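Local coordinates for protein hypothetical aspartyl-tRNA synthetase (Sulfolobus tokodaii, PDB 1WYD) that probably charges both tRNA(Asp) and tRNA(Asn) with L-aspartate, activating the amino acid with ATP as a homodimeric class II aminoacyl-tRNA synthetase of relaxed tRNA specificity, at residues B[116-119]-B[120-123]; B[231-234]-B[235-239]; B[250-253]-B[254-258]. All coordinates share one frame; numbering follows the deposited sequence.

All three contacts are local and belong to the class II synthetase domain. Contacts 2 and 3 use one helix, 235-256: contact 2 starts it and contact 3 finishes it, their centres about 27 Å apart. Contact 1, at the break between helices 114-118 and 121-125, lies about 43 Å from contact 2 and about 28 Å from contact 3, centre to centre. Contacts 1 and 2 also meet the second subunit, whereas contact 3 does not. Predicted substrate-site residues lie near each: Val238 is about 7 Å from the aspartate-site residue Arg359, Ile253 about 9 Å from Leu401 and Arg121 about 10 Å from Ala402, side chain to side chain, the last two being ATP-site residues.

Contact 1 (B[116-119]-B[120-123]); sequences TRLR and ERVL
Leu118 lays its CD2 methyl over one face of the Arg121 guanidinium, displaced toward the rim, with CD2 3.3 Å from Arg121 NE and 3.6 Å from Arg121 CZ. The setting is a break between two consecutive helices of the class II synthetase domain: the short helix that leads into Leu118 is followed by helix 121-125, with Glu120 at the N-cap position of the second. The two side chains run alongside each other in the same direction. Arg121 starts with CG anti to its backbone N (chi1 -175°) and then bends at chi2 and chi3, which brings its flat end beside the leucine branch. A long arginine suits this buried place because it can combine an apolar face with many polar bonds at its rim: NE donates to the carbonyl of Pro419, NH2 to that of Lys415, and NH1 forms a salt bridge with Asp124. These partners should fix the rotation of the group and offset its charge. Arg117 reaches the same region and is paired with Glu416. The Arg119 carbonyl accepts from Lys385 of the second subunit, and Glu120 packs on Tyr389 of that subunit. Between the two buried arginines sits one water, which accepts from both, 2.9 Å from Arg117 NH2 and 2.8 Å from Arg121 NH1.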
loop_
_atom_site.group_PDB
_atom_site.type_symbol
_atom_site.label_atom_id
_atom_site.label_comp_id
_atom_site.label_asym_id
_atom_site.label_seq_id
_atom_site.Cartn_x
_atom_site.Cartn_y
_atom_site.Cartn_z
ATOM N N THR B 116 12.802 -18.122 -18.922
ATOM C CA THR B 116 12.441 -17.756 -20.297
ATOM C C THR B 116 11.204 -16.860 -20.391
ATOM O O THR B 116 11.116 -16.013 -21.273
ATOM C CB THR B 116 12.191 -19.016 -21.156
ATOM O OG1 THR B 116 13.327 -19.890 -21.068
ATOM C CG2 THR B 116 12.076 -18.643 -22.653
ATOM N N ARG B 117 10.236 -17.088 -19.512
ATOM C CA ARG B 117 9.057 -16.251 -19.449
ATOM C C ARG B 117 9.325 -14.856 -18.888
ATOM O O ARG B 117 8.742 -13.875 -19.357
ATOM C CB ARG B 117 7.979 -16.943 -18.615
ATOM C CG ARG B 117 7.290 -18.059 -19.362
ATOM C CD ARG B 117 7.084 -19.269 -18.517
ATOM N NE ARG B 117 6.210 -18.935 -17.406
ATOM C CZ ARG B 117 6.186 -19.571 -16.251
ATOM N NH1 ARG B 117 7.001 -20.599 -16.030
ATOM N NH2 ARG B 117 5.334 -19.170 -15.307
ATOM N N LEU B 118 10.185 -14.781 -17.870
ATOM C CA LEU B 118 10.634 -13.513 -17.307
ATOM C C LEU B 118 11.387 -12.620 -18.307
ATOM O O LEU B 118 11.410 -11.396 -18.146
ATOM C CB LEU B 118 11.482 -13.742 -16.054
ATOM C CG LEU B 118 10.831 -14.379 -14.824
ATOM C CD1 LEU B 118 11.830 -14.694 -13.700
ATOM C CD2 LEU B 118 9.757 -13.461 -14.303
ATOM N N ARG B 119 11.991 -13.193 -19.340
ATOM C CA ARG B 119 12.539 -12.342 -20.412
ATOM C C ARG B 119 11.411 -11.698 -21.220
ATOM O O ARG B 119 11.623 -10.698 -21.925
ATOM C CB ARG B 119 13.456 -13.113 -21.373
ATOM C CG ARG B 119 14.890 -13.256 -20.908
ATOM C CD ARG B 119 15.875 -13.766 -22.017
ATOM N NE ARG B 119 15.529 -15.092 -22.550
ATOM C CZ ARG B 119 15.827 -16.256 -21.952
ATOM N NH1 ARG B 119 16.485 -16.260 -20.789
ATOM N NH2 ARG B 119 15.471 -17.422 -22.509
ATOM N N GLU B 120 10.219 -12.296 -21.146
ATOM C CA GLU B 120 9.075 -11.803 -21.914
ATOM C C GLU B 120 7.867 -11.795 -20.997
ATOM O O GLU B 120 6.800 -12.356 -21.281
ATOM C CB GLU B 120 8.872 -12.649 -23.185
ATOM C CG GLU B 120 10.067 -12.629 -24.132
ATOM C CD GLU B 120 10.321 -11.255 -24.745
ATOM O OE1 GLU B 120 9.407 -10.394 -24.760
ATOM O OE2 GLU B 120 11.452 -11.031 -25.238
ATOM N N ARG B 121 8.076 -11.139 -19.867
ATOM C CA ARG B 121 7.170 -11.226 -18.749
ATOM C C ARG B 121 5.813 -10.602 -19.063
ATOM O O ARG B 121 4.773 -11.141 -18.688
ATOM C CB ARG B 121 7.821 -10.576 -17.533
ATOM C CG ARG B 121 7.013 -10.723 -16.302
ATOM C CD ARG B 121 6.643 -12.150 -16.056
ATOM N NE ARG B 121 6.604 -12.390 -14.622
ATOM C CZ ARG B 121 6.183 -13.511 -14.070
ATOM N NH1 ARG B 121 5.788 -14.538 -14.830
ATOM N NH2 ARG B 121 6.233 -13.618 -12.751
ATOM N N VAL B 122 5.839 -9.474 -19.762
ATOM C CA VAL B 122 4.624 -8.820 -20.233
ATOM C C VAL B 122 3.766 -9.756 -21.083
ATOM O O VAL B 122 2.556 -9.875 -20.878
ATOM C CB VAL B 122 4.957 -7.536 -20.972
ATOM C CG1 VAL B 122 3.778 -7.046 -21.819
ATOM C CG2 VAL B 122 5.350 -6.473 -19.962
ATOM N N LEU B 123 4.393 -10.448 -22.012
ATOM C CA LEU B 123 3.658 -11.373 -22.815
ATOM C C LEU B 123 3.143 -12.501 -21.939
ATOM O O LEU B 123 2.006 -12.936 -22.082
ATOM C CB LEU B 123 4.524 -11.894 -23.981
ATOM C CG LEU B 123 4.737 -10.787 -25.011
ATOM C CD1 LEU B 123 5.834 -11.163 -26.026
ATOM C CD2 LEU B 123 3.446 -10.431 -25.726
HETATM O O HOH W 1 4.136 -16.679 -14.321
#

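Contact 2 (B[231-234]-B[235-239]); sequences AFAD and YNDVM
Asp234 leads its side chain forward over the first turn of the helix that begins at Tyr235. Its CB lies beside the Tyr235 backbone N; CG follows, held between the backbone N and the carbonyl carbon (chi1 65°), and this torsion turns the carboxylate toward the first amides of the helix. At the tip, OD1 accepts from Asp237 N at 3.2 Å, met nearly along the C-O axis, and more weakly from Asn236 N at 3.0 Å, where the N-H points well aside (121°). Asp237 completes the exchange: its OD1 takes the backbone N-H of Asp234 at 3.0 Å, on the anti side of the carboxylate. This reciprocal pair is a capping box, and it starts helix 235-256 after the short loop that follows strand 222-231. Aspartate suits both positions, being short enough to reach a main-chain amide, forward from Asp234 and back from Asp237, and negative at the end of the helix where the dipole is positive. Asp234 OD1 and Asp237 OD1 are only 3.4 Å apart, a repulsion probably eased by the amides that each oxygen accepts from. Asp237 CB also touches the Ala233 methyl, 3.9 Å from Ala233 CB. Met1 of the second subunit packs against both aspartates, while Tyr235 OH bonds to Asp321.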
loop_
_atom_site.group_PDB
_atom_site.type_symbol
_atom_site.label_atom_id
_atom_site.label_comp_id
_atom_site.label_asym_id
_atom_site.label_seq_id
_atom_site.Cartn_x
_atom_site.Cartn_y
_atom_site.Cartn_z
ATOM N N ALA B 231 -3.750 -2.452 19.738
ATOM C CA ALA B 231 -3.644 -2.187 21.170
ATOM C C ALA B 231 -4.872 -2.705 21.937
ATOM O O ALA B 231 -5.992 -2.767 21.379
ATOM C CB ALA B 231 -3.379 -0.713 21.452
ATOM N N PHE B 232 -4.606 -3.111 23.188
ATOM C CA PHE B 232 -5.578 -3.725 24.115
ATOM C C PHE B 232 -6.165 -4.982 23.522
ATOM O O PHE B 232 -7.374 -5.153 23.442
ATOM C CB PHE B 232 -6.667 -2.729 24.572
ATOM C CG PHE B 232 -6.099 -1.459 25.141
ATOM C CD1 PHE B 232 -6.045 -0.300 24.372
ATOM C CD2 PHE B 232 -5.572 -1.435 26.422
ATOM C CE1 PHE B 232 -5.489 0.879 24.894
ATOM C CE2 PHE B 232 -5.022 -0.263 26.948
ATOM C CZ PHE B 232 -4.980 0.899 26.188
ATOM N N ALA B 233 -5.275 -5.873 23.122
ATOM C CA ALA B 233 -5.643 -7.064 22.411
ATOM C C ALA B 233 -4.499 -7.981 22.693
ATOM O O ALA B 233 -3.344 -7.504 22.822
ATOM C CB ALA B 233 -5.736 -6.777 20.917
ATOM N N ASP B 234 -4.791 -9.282 22.813
ATOM C CA ASP B 234 -3.740 -10.286 22.834
ATOM C C ASP B 234 -3.882 -11.137 21.608
ATOM O O ASP B 234 -4.672 -10.795 20.723
ATOM C CB ASP B 234 -3.775 -11.132 24.089
ATOM C CG ASP B 234 -5.052 -11.988 24.212
ATOM O OD1 ASP B 234 -5.785 -12.197 23.216
ATOM O OD2 ASP B 234 -5.381 -12.488 25.313
ATOM N N TYR B 235 -3.158 -12.256 21.572
ATOM C CA TYR B 235 -3.103 -13.065 20.369
ATOM C C TYR B 235 -4.403 -13.771 20.021
ATOM O O TYR B 235 -4.685 -13.988 18.842
ATOM C CB TYR B 235 -1.910 -14.022 20.383
ATOM C CG TYR B 235 -2.025 -15.251 21.269
ATOM C CD1 TYR B 235 -1.435 -16.444 20.878
ATOM C CD2 TYR B 235 -2.699 -15.216 22.508
ATOM C CE1 TYR B 235 -1.495 -17.574 21.677
ATOM C CE2 TYR B 235 -2.781 -16.330 23.319
ATOM C CZ TYR B 235 -2.168 -17.518 22.891
ATOM O OH TYR B 235 -2.213 -18.646 23.661
ATOM N N ASN B 236 -5.226 -14.096 21.014
ATOM C CA ASN B 236 -6.529 -14.661 20.699
ATOM C C ASN B 236 -7.405 -13.638 19.990
ATOM O O ASN B 236 -8.107 -13.969 19.034
ATOM C CB ASN B 236 -7.190 -15.273 21.942
ATOM C CG ASN B 236 -6.372 -16.453 22.547
ATOM O OD1 ASN B 236 -6.093 -16.479 23.739
ATOM N ND2 ASN B 236 -6.021 -17.421 21.730
ATOM N N ASP B 237 -7.326 -12.371 20.404
ATOM C CA ASP B 237 -8.128 -11.316 19.757
ATOM C C ASP B 237 -7.821 -11.117 18.276
ATOM O O ASP B 237 -8.738 -10.994 17.447
ATOM C CB ASP B 237 -7.938 -9.976 20.454
ATOM C CG ASP B 237 -8.494 -9.964 21.838
ATOM O OD1 ASP B 237 -7.761 -9.517 22.760
ATOM O OD2 ASP B 237 -9.653 -10.394 22.091
ATOM N N VAL B 238 -6.521 -11.048 17.967
ATOM C CA VAL B 238 -6.069 -10.829 16.611
ATOM C C VAL B 238 -6.302 -12.063 15.727
ATOM O O VAL B 238 -6.685 -11.945 14.547
ATOM C CB VAL B 238 -4.591 -10.276 16.549
ATOM C CG1 VAL B 238 -4.516 -8.912 17.240
ATOM C CG2 VAL B 238 -3.599 -11.215 17.160
ATOM N N MET B 239 -6.111 -13.243 16.299
ATOM C CA MET B 239 -6.486 -14.463 15.579
ATOM C C MET B 239 -7.965 -14.420 15.126
ATOM O O MET B 239 -8.269 -14.725 13.965
ATOM C CB MET B 239 -6.143 -15.722 16.382
ATOM C CG MET B 239 -4.716 -16.121 16.244
ATOM S SD MET B 239 -4.358 -17.784 16.841
ATOM C CE MET B 239 -4.263 -17.527 18.666
#

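Contact 3 (B[250-253]-B[254-258]); sequences VKTI and KEEGK
Thr252 O is gripped by two amides of the next turn: Glu256 N at 2.8 Å, and Glu255 N through a weak, bent bond at 3.4 Å, the latter amide bonding chiefly to Lys251 O at 3.1 Å. The first is the regular i to i+4 bond of an alpha helix, as is the straighter one from Lys254 N to Val250 O, also 2.8 Å. These bonds carry the last turns of helix 235-256, which closes with Gly257 N donating to Ile253 O at 2.7 Å. Gly257, which has no side chain to fit in beside that carbonyl, is the first residue to leave helical backbone angles. Beyond the backbone, Thr252 and Glu256 lie side by side: the threonine CG2, anti to its backbone N, comes 3.3 Å from Glu256 OE1. That oxygen is taken by Lys142 of helix 128-150, against which Thr252 also packs, while Thr252 OG1 bonds to the carbonyl of Asn248. Ile253 is turned inward, as suits a branched apolar residue, onto Ile136 and Leu408. Lys251 crosses Glu255 at an angle, with NZ 4.0 Å from Glu255 OE1. Such spacing implies at most a loose electrostatic attraction on the exposed side, whereas the Glu256 to Lys142 salt bridge ties this helix end to its neighbour.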
loop_
_atom_site.group_PDB
_atom_site.type_symbol
_atom_site.label_atom_id
_atom_site.label_comp_id
_atom_site.label_asym_id
_atom_site.label_seq_id
_atom_site.Cartn_x
_atom_site.Cartn_y
_atom_site.Cartn_z
ATOM N N VAL B 250 -11.805 -14.607 1.101
ATOM C CA VAL B 250 -12.289 -15.710 0.267
ATOM C C VAL B 250 -13.710 -15.463 -0.259
ATOM O O VAL B 250 -14.018 -15.744 -1.445
ATOM C CB VAL B 250 -12.177 -17.056 0.975
ATOM C CG1 VAL B 250 -10.711 -17.316 1.420
ATOM C CG2 VAL B 250 -13.067 -17.088 2.167
ATOM N N LYS B 251 -14.549 -14.858 0.580
ATOM C CA LYS B 251 -15.894 -14.476 0.139
ATOM C C LYS B 251 -15.860 -13.484 -1.025
ATOM O O LYS B 251 -16.639 -13.601 -1.965
ATOM C CB LYS B 251 -16.708 -13.900 1.305
ATOM C CG LYS B 251 -18.206 -13.778 1.050
ATOM C CD LYS B 251 -18.874 -12.935 2.147
ATOM C CE LYS B 251 -20.408 -12.988 2.053
ATOM N NZ LYS B 251 -21.000 -11.614 2.202
ATOM N N THR B 252 -14.967 -12.503 -0.973
ATOM C CA THR B 252 -14.865 -11.557 -2.089
ATOM C C THR B 252 -14.369 -12.224 -3.379
ATOM O O THR B 252 -14.854 -11.921 -4.484
ATOM C CB THR B 252 -13.986 -10.354 -1.705
ATOM O OG1 THR B 252 -14.523 -9.701 -0.533
ATOM C CG2 THR B 252 -14.043 -9.295 -2.781
ATOM N N ILE B 253 -13.393 -13.116 -3.249
ATOM C CA ILE B 253 -12.848 -13.792 -4.409
ATOM C C ILE B 253 -13.979 -14.623 -5.013
ATOM O O ILE B 253 -14.237 -14.520 -6.208
ATOM C CB ILE B 253 -11.633 -14.687 -4.048
ATOM C CG1 ILE B 253 -10.569 -13.926 -3.242
ATOM C CG2 ILE B 253 -11.046 -15.307 -5.308
ATOM C CD1 ILE B 253 -10.145 -12.548 -3.799
ATOM N N LYS B 254 -14.670 -15.405 -4.175
ATOM C CA LYS B 254 -15.851 -16.211 -4.591
ATOM C C LYS B 254 -16.995 -15.484 -5.305
ATOM O O LYS B 254 -17.622 -16.051 -6.189
ATOM C CB LYS B 254 -16.396 -17.028 -3.420
ATOM C CG LYS B 254 -15.682 -18.352 -3.235
ATOM C CD LYS B 254 -16.149 -19.109 -1.998
ATOM C CE LYS B 254 -15.120 -20.186 -1.628
ATOM N NZ LYS B 254 -15.440 -20.949 -0.361
ATOM N N GLU B 255 -17.251 -14.230 -4.959
ATOM C CA GLU B 255 -18.315 -13.451 -5.595
ATOM C C GLU B 255 -17.849 -12.547 -6.727
ATOM O O GLU B 255 -18.452 -12.516 -7.793
ATOM C CB GLU B 255 -19.029 -12.588 -4.553
ATOM C CG GLU B 255 -20.058 -13.326 -3.714
ATOM C CD GLU B 255 -20.435 -12.553 -2.459
ATOM O OE1 GLU B 255 -20.942 -13.181 -1.511
ATOM O OE2 GLU B 255 -20.231 -11.314 -2.422
ATOM N N GLU B 256 -16.796 -11.787 -6.479
ATOM C CA GLU B 256 -16.294 -10.795 -7.421
ATOM C C GLU B 256 -15.194 -11.337 -8.342
ATOM O O GLU B 256 -14.868 -10.721 -9.339
ATOM C CB GLU B 256 -15.766 -9.590 -6.640
ATOM C CG GLU B 256 -16.751 -8.439 -6.408
ATOM C CD GLU B 256 -16.097 -7.279 -5.656
ATOM O OE1 GLU B 256 -16.152 -7.288 -4.421
ATOM O OE2 GLU B 256 -15.506 -6.355 -6.302
ATOM N N GLY B 257 -14.632 -12.493 -8.000
ATOM C CA GLY B 257 -13.685 -13.155 -8.875
ATOM C C GLY B 257 -14.108 -14.508 -9.424
ATOM O O GLY B 257 -13.261 -15.381 -9.642
ATOM N N LYS B 258 -15.411 -14.682 -9.624
ATOM C CA LYS B 258 -16.022 -15.923 -10.100
ATOM C C LYS B 258 -15.353 -16.360 -11.383
ATOM O O LYS B 258 -14.933 -17.513 -11.513
ATOM C CB LYS B 258 -17.492 -15.654 -10.410
ATOM C CG LYS B 258 -18.457 -16.788 -10.163
ATOM C CD LYS B 258 -19.890 -16.348 -10.538
ATOM C CE LYS B 258 -20.791 -17.551 -10.927
ATOM N NZ LYS B 258 -22.107 -17.104 -11.528
#